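Side-chain contacts in glycoside Hydrolase (Bacteroides uniformis, PDB 5T9X), which probably hydrolyses agarose-type polysaccharides as a family 16 glycoside hydrolase in the agarose pathway of a human intestinal symbiont: residues 101-105 against 106-110; 125-128 against 129-132; 266-270 against 271-275. All coordinates share one frame; numbering follows the deposited sequence.

Interaction 1 (101-105 against 106-110)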
loop_
_atom_site.group_PDB
_atom_site.type_symbol
_atom_site.label_atom_id
_atom_site.label_comp_id
_atom_site.label_asym_id
_atom_site.label_seq_id
_atom_site.Cartn_x
_atom_site.Cartn_y
_atom_site.Cartn_z
ATOM N N SER A 101 2.889 -14.190 8.468
ATOM C CA SER A 101 2.140 -14.575 7.284
ATOM C C SER A 101 0.993 -13.624 7.002
ATOM O O SER A 101 0.296 -13.767 5.985
ATOM C CB SER A 101 1.689 -16.027 7.377
ATOM O OG SER A 101 0.835 -16.188 8.480
ATOM N N GLY A 102 0.800 -12.646 7.884
ATOM C CA GLY A 102 -0.152 -11.570 7.638
ATOM C C GLY A 102 -1.394 -11.644 8.498
ATOM O O GLY A 102 -1.586 -12.632 9.195
ATOM N N PRO A 103 -2.231 -10.580 8.468
ATOM C CA PRO A 103 -3.429 -10.481 9.316
ATOM C C PRO A 103 -4.500 -11.524 8.925
ATOM O O PRO A 103 -4.942 -11.560 7.781
ATOM C CB PRO A 103 -3.932 -9.068 9.041
ATOM C CG PRO A 103 -3.465 -8.741 7.651
ATOM C CD PRO A 103 -2.238 -9.562 7.384
ATOM N N ALA A 104 -4.930 -12.341 9.871
ATOM C CA ALA A 104 -5.782 -13.479 9.564
ATOM C C ALA A 104 -7.126 -13.028 8.948
ATOM O O ALA A 104 -7.721 -12.082 9.439
ATOM C CB ALA A 104 -5.999 -14.302 10.826
ATOM N N PRO A 105 -7.616 -13.681 7.898
ATOM C CA PRO A 105 -7.155 -14.974 7.413
ATOM C C PRO A 105 -6.177 -14.940 6.230
ATOM O O PRO A 105 -6.037 -15.944 5.527
ATOM C CB PRO A 105 -8.467 -15.636 6.980
ATOM C CG PRO A 105 -9.261 -14.517 6.435
ATOM C CD PRO A 105 -8.932 -13.338 7.329
ATOM N N THR A 106 -5.483 -13.820 6.043
ATOM C CA THR A 106 -4.404 -13.704 5.070
ATOM C C THR A 106 -3.282 -14.671 5.360
ATOM O O THR A 106 -2.893 -14.848 6.502
ATOM C CB THR A 106 -3.815 -12.279 5.112
ATOM O OG1 THR A 106 -4.892 -11.339 4.958
ATOM C CG2 THR A 106 -2.739 -12.065 4.043
ATOM N N ILE A 107 -2.771 -15.303 4.323
ATOM C CA ILE A 107 -1.572 -16.141 4.421
ATOM C C ILE A 107 -0.731 -15.829 3.176
ATOM O O ILE A 107 -1.020 -16.322 2.091
ATOM C CB ILE A 107 -1.907 -17.651 4.449
ATOM C CG1 ILE A 107 -2.851 -17.994 5.607
ATOM C CG2 ILE A 107 -0.629 -18.491 4.540
ATOM C CD1 ILE A 107 -3.427 -19.399 5.472
ATOM N N TRP A 108 0.291 -14.992 3.332
ATOM C CA TRP A 108 1.141 -14.610 2.226
ATOM C C TRP A 108 1.937 -15.809 1.723
ATOM O O TRP A 108 2.307 -16.698 2.497
ATOM C CB TRP A 108 2.058 -13.477 2.629
ATOM C CG TRP A 108 1.327 -12.169 2.831
ATOM C CD1 TRP A 108 0.377 -11.625 2.023
ATOM C CD2 TRP A 108 1.521 -11.232 3.893
ATOM N NE1 TRP A 108 -0.040 -10.408 2.519
ATOM C CE2 TRP A 108 0.658 -10.146 3.661
ATOM C CE3 TRP A 108 2.355 -11.202 5.010
ATOM C CZ2 TRP A 108 0.592 -9.068 4.506
ATOM C CZ3 TRP A 108 2.302 -10.137 5.828
ATOM C CH2 TRP A 108 1.418 -9.077 5.592
ATOM N N GLN A 109 2.128 -15.830 0.404
ATOM C CA GLN A 109 2.830 -16.894 -0.307
ATOM C C GLN A 109 3.786 -16.265 -1.307
ATOM O O GLN A 109 3.387 -15.363 -2.053
ATOM C CB GLN A 109 1.835 -17.749 -1.084
ATOM C CG GLN A 109 0.777 -18.438 -0.240
ATOM C CD GLN A 109 1.346 -19.560 0.606
ATOM O OE1 GLN A 109 1.339 -19.495 1.823
ATOM N NE2 GLN A 109 1.856 -20.582 -0.041
ATOM N N ARG A 110 5.021 -16.750 -1.359
ATOM C CA ARG A 110 6.006 -16.240 -2.329
ATOM C C ARG A 110 5.540 -16.407 -3.788
ATOM O O ARG A 110 5.701 -15.499 -4.623
ATOM C CB ARG A 110 7.373 -16.916 -2.135
ATOM C CG ARG A 110 8.054 -16.563 -0.830
ATOM C CD ARG A 110 9.419 -17.195 -0.676
ATOM N NE ARG A 110 9.947 -16.899 0.651
ATOM C CZ ARG A 110 10.525 -15.753 1.026
ATOM N NH1 ARG A 110 10.676 -14.728 0.182
ATOM N NH2 ARG A 110 10.951 -15.620 2.280
#

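Interaction 2 (125-128 against 129-132)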
loop_
_atom_site.group_PDB
_atom_site.type_symbol
_atom_site.label_atom_id
_atom_site.label_comp_id
_atom_site.label_asym_id
_atom_site.label_seq_id
_atom_site.Cartn_x
_atom_site.Cartn_y
_atom_site.Cartn_z
ATOM N N SER A 125 -5.732 -16.635 -4.188
ATOM C CA SER A 125 -6.371 -17.916 -4.404
ATOM C C SER A 125 -6.736 -18.502 -3.072
ATOM O O SER A 125 -6.369 -17.967 -2.040
ATOM C CB SER A 125 -5.445 -18.866 -5.165
ATOM O OG SER A 125 -4.405 -19.367 -4.345
ATOM N N ARG A 126 -7.453 -19.613 -3.113
ATOM C CA ARG A 126 -7.767 -20.393 -1.931
ATOM C C ARG A 126 -7.899 -21.854 -2.347
ATOM O O ARG A 126 -8.911 -22.239 -2.926
ATOM C CB ARG A 126 -9.060 -19.883 -1.267
ATOM C CG ARG A 126 -9.408 -20.629 0.008
ATOM C CD ARG A 126 -10.678 -20.141 0.659
ATOM N NE ARG A 126 -10.599 -18.746 1.085
ATOM C CZ ARG A 126 -11.498 -17.794 0.817
ATOM N NH1 ARG A 126 -12.605 -18.049 0.142
ATOM N NH2 ARG A 126 -11.296 -16.545 1.244
ATOM N N PRO A 127 -6.891 -22.681 -2.049
ATOM C CA PRO A 127 -6.998 -24.118 -2.324
ATOM C C PRO A 127 -8.179 -24.822 -1.618
ATOM O O PRO A 127 -8.774 -24.266 -0.687
ATOM C CB PRO A 127 -5.685 -24.678 -1.778
ATOM C CG PRO A 127 -4.779 -23.523 -1.643
ATOM C CD PRO A 127 -5.641 -22.353 -1.350
ATOM N N ASP A 128 -8.506 -26.036 -2.057
ATOM C CA ASP A 128 -9.550 -26.841 -1.390
ATOM C C ASP A 128 -9.084 -27.254 0.003
ATOM O O ASP A 128 -9.831 -27.198 0.970
ATOM C CB ASP A 128 -9.866 -28.115 -2.193
ATOM C CG ASP A 128 -10.484 -27.826 -3.550
ATOM O OD1 ASP A 128 -11.306 -26.886 -3.646
ATOM O OD2 ASP A 128 -10.151 -28.554 -4.518
ATOM N N ASP A 129 -7.820 -27.655 0.066
ATOM C CA ASP A 129 -7.182 -28.121 1.291
ATOM C C ASP A 129 -6.632 -27.005 2.221
ATOM O O ASP A 129 -5.879 -27.306 3.140
ATOM C CB ASP A 129 -6.044 -29.105 0.914
ATOM C CG ASP A 129 -5.032 -28.497 -0.075
ATOM O OD1 ASP A 129 -5.463 -28.071 -1.177
ATOM O OD2 ASP A 129 -3.820 -28.450 0.234
ATOM N N VAL A 130 -6.981 -25.735 2.018
ATOM C CA VAL A 130 -6.392 -24.665 2.851
ATOM C C VAL A 130 -6.703 -24.823 4.352
ATOM O O VAL A 130 -7.813 -25.187 4.737
ATOM C CB VAL A 130 -6.843 -23.254 2.397
ATOM C CG1 VAL A 130 -8.286 -22.964 2.796
ATOM C CG2 VAL A 130 -5.912 -22.194 2.965
ATOM N N LYS A 131 -5.734 -24.492 5.190
ATOM C CA LYS A 131 -5.939 -24.553 6.629
ATOM C C LYS A 131 -6.974 -23.560 7.155
ATOM O O LYS A 131 -7.343 -22.603 6.495
ATOM C CB LYS A 131 -4.615 -24.375 7.371
ATOM C CG LYS A 131 -3.995 -22.989 7.332
ATOM C CD LYS A 131 -2.530 -23.037 7.787
ATOM C CE LYS A 131 -2.146 -21.727 8.483
ATOM N NZ LYS A 131 -0.689 -21.508 8.725
ATOM N N ILE A 132 -7.437 -23.824 8.364
ATOM C CA ILE A 132 -8.393 -22.979 9.040
ATOM C C ILE A 132 -7.575 -22.103 9.968
ATOM O O ILE A 132 -6.603 -22.571 10.584
ATOM C CB ILE A 132 -9.420 -23.827 9.841
ATOM C CG1 ILE A 132 -10.053 -24.897 8.938
ATOM C CG2 ILE A 132 -10.537 -22.973 10.442
ATOM C CD1 ILE A 132 -10.994 -25.843 9.670
#

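Interaction 3 (266-270 against 271-275)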
loop_
_atom_site.group_PDB
_atom_site.type_symbol
_atom_site.label_atom_id
_atom_site.label_comp_id
_atom_site.label_asym_id
_atom_site.label_seq_id
_atom_site.Cartn_x
_atom_site.Cartn_y
_atom_site.Cartn_z
ATOM N N TYR A 266 -0.248 14.125 0.169
ATOM C CA TYR A 266 -0.666 13.026 -0.709
ATOM C C TYR A 266 -1.109 13.574 -2.069
ATOM O O TYR A 266 -1.834 14.603 -2.141
ATOM C CB TYR A 266 -1.782 12.160 -0.076
ATOM C CG TYR A 266 -1.394 11.451 1.204
ATOM C CD1 TYR A 266 -0.968 10.132 1.197
ATOM C CD2 TYR A 266 -1.476 12.106 2.447
ATOM C CE1 TYR A 266 -0.655 9.473 2.395
ATOM C CE2 TYR A 266 -1.139 11.464 3.639
ATOM C CZ TYR A 266 -0.729 10.151 3.613
ATOM O OH TYR A 266 -0.397 9.517 4.802
ATOM N N TYR A 267 -0.695 12.869 -3.129
ATOM C CA TYR A 267 -0.973 13.274 -4.508
ATOM C C TYR A 267 -1.687 12.162 -5.259
ATOM O O TYR A 267 -1.228 11.044 -5.303
ATOM C CB TYR A 267 0.316 13.672 -5.231
ATOM C CG TYR A 267 0.937 14.928 -4.671
ATOM C CD1 TYR A 267 0.701 16.162 -5.266
ATOM C CD2 TYR A 267 1.763 14.882 -3.541
ATOM C CE1 TYR A 267 1.282 17.334 -4.762
ATOM C CE2 TYR A 267 2.335 16.036 -3.017
ATOM C CZ TYR A 267 2.078 17.267 -3.632
ATOM O OH TYR A 267 2.616 18.431 -3.128
ATOM N N VAL A 268 -2.835 12.472 -5.840
ATOM C CA VAL A 268 -3.585 11.505 -6.649
ATOM C C VAL A 268 -3.668 12.084 -8.055
ATOM O O VAL A 268 -4.127 13.230 -8.249
ATOM C CB VAL A 268 -4.972 11.235 -6.079
ATOM C CG1 VAL A 268 -5.777 10.337 -7.002
ATOM C CG2 VAL A 268 -4.836 10.589 -4.713
ATOM N N ASP A 269 -3.156 11.304 -9.010
ATOM C CA ASP A 269 -3.019 11.720 -10.402
ATOM C C ASP A 269 -2.443 13.138 -10.511
ATOM O O ASP A 269 -2.984 13.966 -11.205
ATOM C CB ASP A 269 -4.357 11.563 -11.138
ATOM C CG ASP A 269 -4.819 10.080 -11.252
ATOM O OD1 ASP A 269 -3.987 9.134 -11.464
ATOM O OD2 ASP A 269 -6.057 9.846 -11.151
ATOM N N GLY A 270 -1.348 13.402 -9.794
ATOM C CA GLY A 270 -0.621 14.664 -9.877
ATOM C C GLY A 270 -1.210 15.854 -9.122
ATOM O O GLY A 270 -0.639 16.937 -9.147
ATOM N N LYS A 271 -2.340 15.661 -8.443
ATOM C CA LYS A 271 -3.017 16.735 -7.748
ATOM C C LYS A 271 -2.830 16.504 -6.246
ATOM O O LYS A 271 -2.959 15.378 -5.749
ATOM C CB LYS A 271 -4.493 16.754 -8.119
ATOM C CG LYS A 271 -5.169 18.086 -7.828
ATOM C CD LYS A 271 -6.580 17.955 -7.216
ATOM C CE LYS A 271 -7.121 19.308 -6.729
ATOM N NZ LYS A 271 -8.102 19.157 -5.614
ATOM N N MET A 272 -2.517 17.570 -5.531
ATOM C CA MET A 272 -2.349 17.491 -4.095
ATOM C C MET A 272 -3.744 17.467 -3.446
ATOM O O MET A 272 -4.465 18.459 -3.511
ATOM C CB MET A 272 -1.446 18.643 -3.659
ATOM C CG MET A 272 -1.566 19.228 -2.277
ATOM S SD MET A 272 -1.624 18.161 -0.825
ATOM C CE MET A 272 -2.849 19.172 0.029
ATOM N N VAL A 273 -4.122 16.322 -2.858
ATOM C CA VAL A 273 -5.493 16.121 -2.328
ATOM C C VAL A 273 -5.595 16.019 -0.813
ATOM O O VAL A 273 -6.691 15.970 -0.304
ATOM C CB VAL A 273 -6.213 14.848 -2.883
ATOM C CG1 VAL A 273 -6.387 14.913 -4.395
ATOM C CG2 VAL A 273 -5.505 13.564 -2.461
ATOM N N ARG A 274 -4.479 15.894 -0.103
ATOM C CA ARG A 274 -4.496 15.845 1.349
ATOM C C ARG A 274 -3.156 16.187 1.970
ATOM O O ARG A 274 -2.148 15.511 1.714
ATOM C CB ARG A 274 -4.902 14.467 1.845
ATOM C CG ARG A 274 -4.986 14.417 3.370
ATOM C CD ARG A 274 -5.731 13.186 3.793
ATOM N NE ARG A 274 -5.654 12.902 5.220
ATOM C CZ ARG A 274 -6.339 13.527 6.173
ATOM N NH1 ARG A 274 -7.183 14.523 5.879
ATOM N NH2 ARG A 274 -6.173 13.134 7.438
ATOM N N ARG A 275 -3.170 17.187 2.843
ATOM C CA ARG A 275 -1.983 17.610 3.563
ATOM C C ARG A 275 -2.122 17.216 5.018
ATOM O O ARG A 275 -3.118 17.573 5.662
ATOM C CB ARG A 275 -1.821 19.131 3.441
ATOM C CG ARG A 275 -0.812 19.751 4.414
ATOM C CD ARG A 275 -0.120 20.995 3.854
ATOM N NE ARG A 275 -1.093 21.804 3.118
ATOM C CZ ARG A 275 -1.027 22.127 1.827
ATOM N NH1 ARG A 275 0.014 21.780 1.052
ATOM N NH2 ARG A 275 -2.024 22.829 1.314
#

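Interaction 1 (101-105 against 106-110)
Gly102 lies over one face of the Trp108 indole: its CA sits 3.6 Å from the centroid of the six-membered ring and 21° off the ring normal, the geometry of a CH-pi contact. Having no side chain, Gly102 can rest its backbone directly on the ring. Two more groups meet this same face near its rim, Ser101 O at 3.2 Å above the ring plane of Trp108 and the methyl CG2 of Thr106 at 3.5 Å above that plane. Trp108 CG stands beside its own backbone N and opposite its carbonyl carbon (chi1 -70°), which folds the indole back along the preceding loop. Beyond the glycine, Pro103 CD reaches Trp108 CZ2 obliquely at 4.1 Å.

The backbone fixes this overlap at two points. Trp108 N donates to Ser101 O at 2.9 Å, in the carbonyl plane and on a lone pair. Thr106 N donates to Pro103 O at 2.9 Å, closing a type VI turn whose peptide bond before Pro105 is cis. In that turn Thr106 CB and OG1 lean against the Pro103 carbonyl, with OG1 2.8 Å from Pro103 O, while the hydroxyl makes a hydrogen bond to Asp305 O.

The contact is buried where the loop after strand 92-93 enters strand 106-108. That strand runs parallel to strand 140-154, with Ile107 bonded through its backbone to Thr147 and Thr149. Trp108 reaches across strand 140-154, touching Thr149 and Cys151, and its NE1 is hydrogen-bonded to Met303 O of strand 298-304, the next strand of the sheet.

Interaction 2 (125-128 against 129-132)
Arg126 and Val130 meet through their aliphatic parts, Arg126 CG lying 3.8 Å from Val130 CG1. The two side chains pass at a slant. Arg126 runs extended as far as CD and then bends at chi3 (-62°), so its methylene stem lies against the valine while the guanidinium is hydrogen-bonded elsewhere, NE to Gly146 O, NH1 to Pro316 O and NH2 to Thr147 OG1.

Pro127 comes next and presents two corners of its ring. CD approaches Val130 CB at 4.0 Å, the two side chains meeting at about a right angle, and CB stands 3.5 Å from Asp129 OD1. The chain then reverses: Pro127 CA is only 5.2 Å from Val130 CA, and the backbone angles of Asp128 and Asp129 are close to those of a type I turn. Pro127 O and Val130 N are nevertheless 3.6 Å apart, and no clear hydrogen bond spans the bend.

Asp128 occupies the first corner of this turn with its CB directed away from the following residues. Its OD2 remains 5.8 Å from Asp129 OD1, so the two carboxylates are neighbours without touching.

The contact is thus mainly carbon against carbon, and Pro127 and Val130 also pack on Tyr148 of strand 140-154. The exposed acids at the tip would probably repel each other mildly, a cost that solvent can screen.

Interaction 3 (266-270 against 271-275)
The tip of a beta hairpin, a two-residue type I' turn from Val268 to Lys271, brings strand 266-268 back against strand 271-275. Asp269 and Gly270 form its corners, both with positive phi. Val268 N donates to Lys271 O at 2.9 Å, lying in the carbonyl plane. The return bond, Lys271 N to Val268 O at 3.0 Å, is less regular, because its donor stands 58° out of the carbonyl plane and uses no lone pair.

Further from the turn the register slips by one residue. Tyr266 N donates to Arg274 O at 2.8 Å, whereas Tyr266 O accepts from Val273 N at 3.0 Å, so Val273 and Arg274 both face Tyr266 in a classic beta bulge. On its other edge strand 263-268 pairs antiparallel with strand 252-260, within one of the two stacked sheets of the beta-jelly roll expected of this family. Tyr266 and Val273 pack on strand 215-224 of the other sheet, and Tyr266 OH is hydrogen-bonded to Ser218 O there.

The face carrying Tyr267 and Met272 holds the non-hydrogen-bonded pair. Met272 has CG opposite its backbone N (chi1 152°), then bends twice, placing SD above the face of the Tyr267 ring, 5.0 Å from its centroid and 19° off the normal, a Met-aromatic contact at some distance. Closer in, Met272 CB approaches Tyr267 CE1 at 3.2 Å. Tyr267 OH is hydrogen-bonded to Glu265 OE1.

Across the sheet, Val268 CG2 touches Val273 CG2 at 3.8 Å, the two valines meeting at a slant. Tyr266 turns a ring edge to the backbone instead, with CD2 3.5 Å from Arg274 O, which lies in the ring plane. The guanidinium of Arg274 extends to a salt bridge with Asp234.

Overall arrangement
From the N terminus the three contacts come in series, each closing its own short loop, and none nests within or crosses another. Interaction 1 turns the chain into strand 106-108. Interaction 2 bends the loop between strands 119-122 and 132-137, and its centre lies 12 Å from that of interaction 1. These two touch, Ile107 CD1 packing 4.0 Å from Lys131 CE, and both border strand 140-154 of the mixed sheet. Interaction 3 reverses the chain between strands 263-268 and 271-277 of the antiparallel sheet, on the opposite side of the chain's centre; its nearest atoms stay about 19 Å from those of interaction 1 and about 27 Å from those of interaction 2.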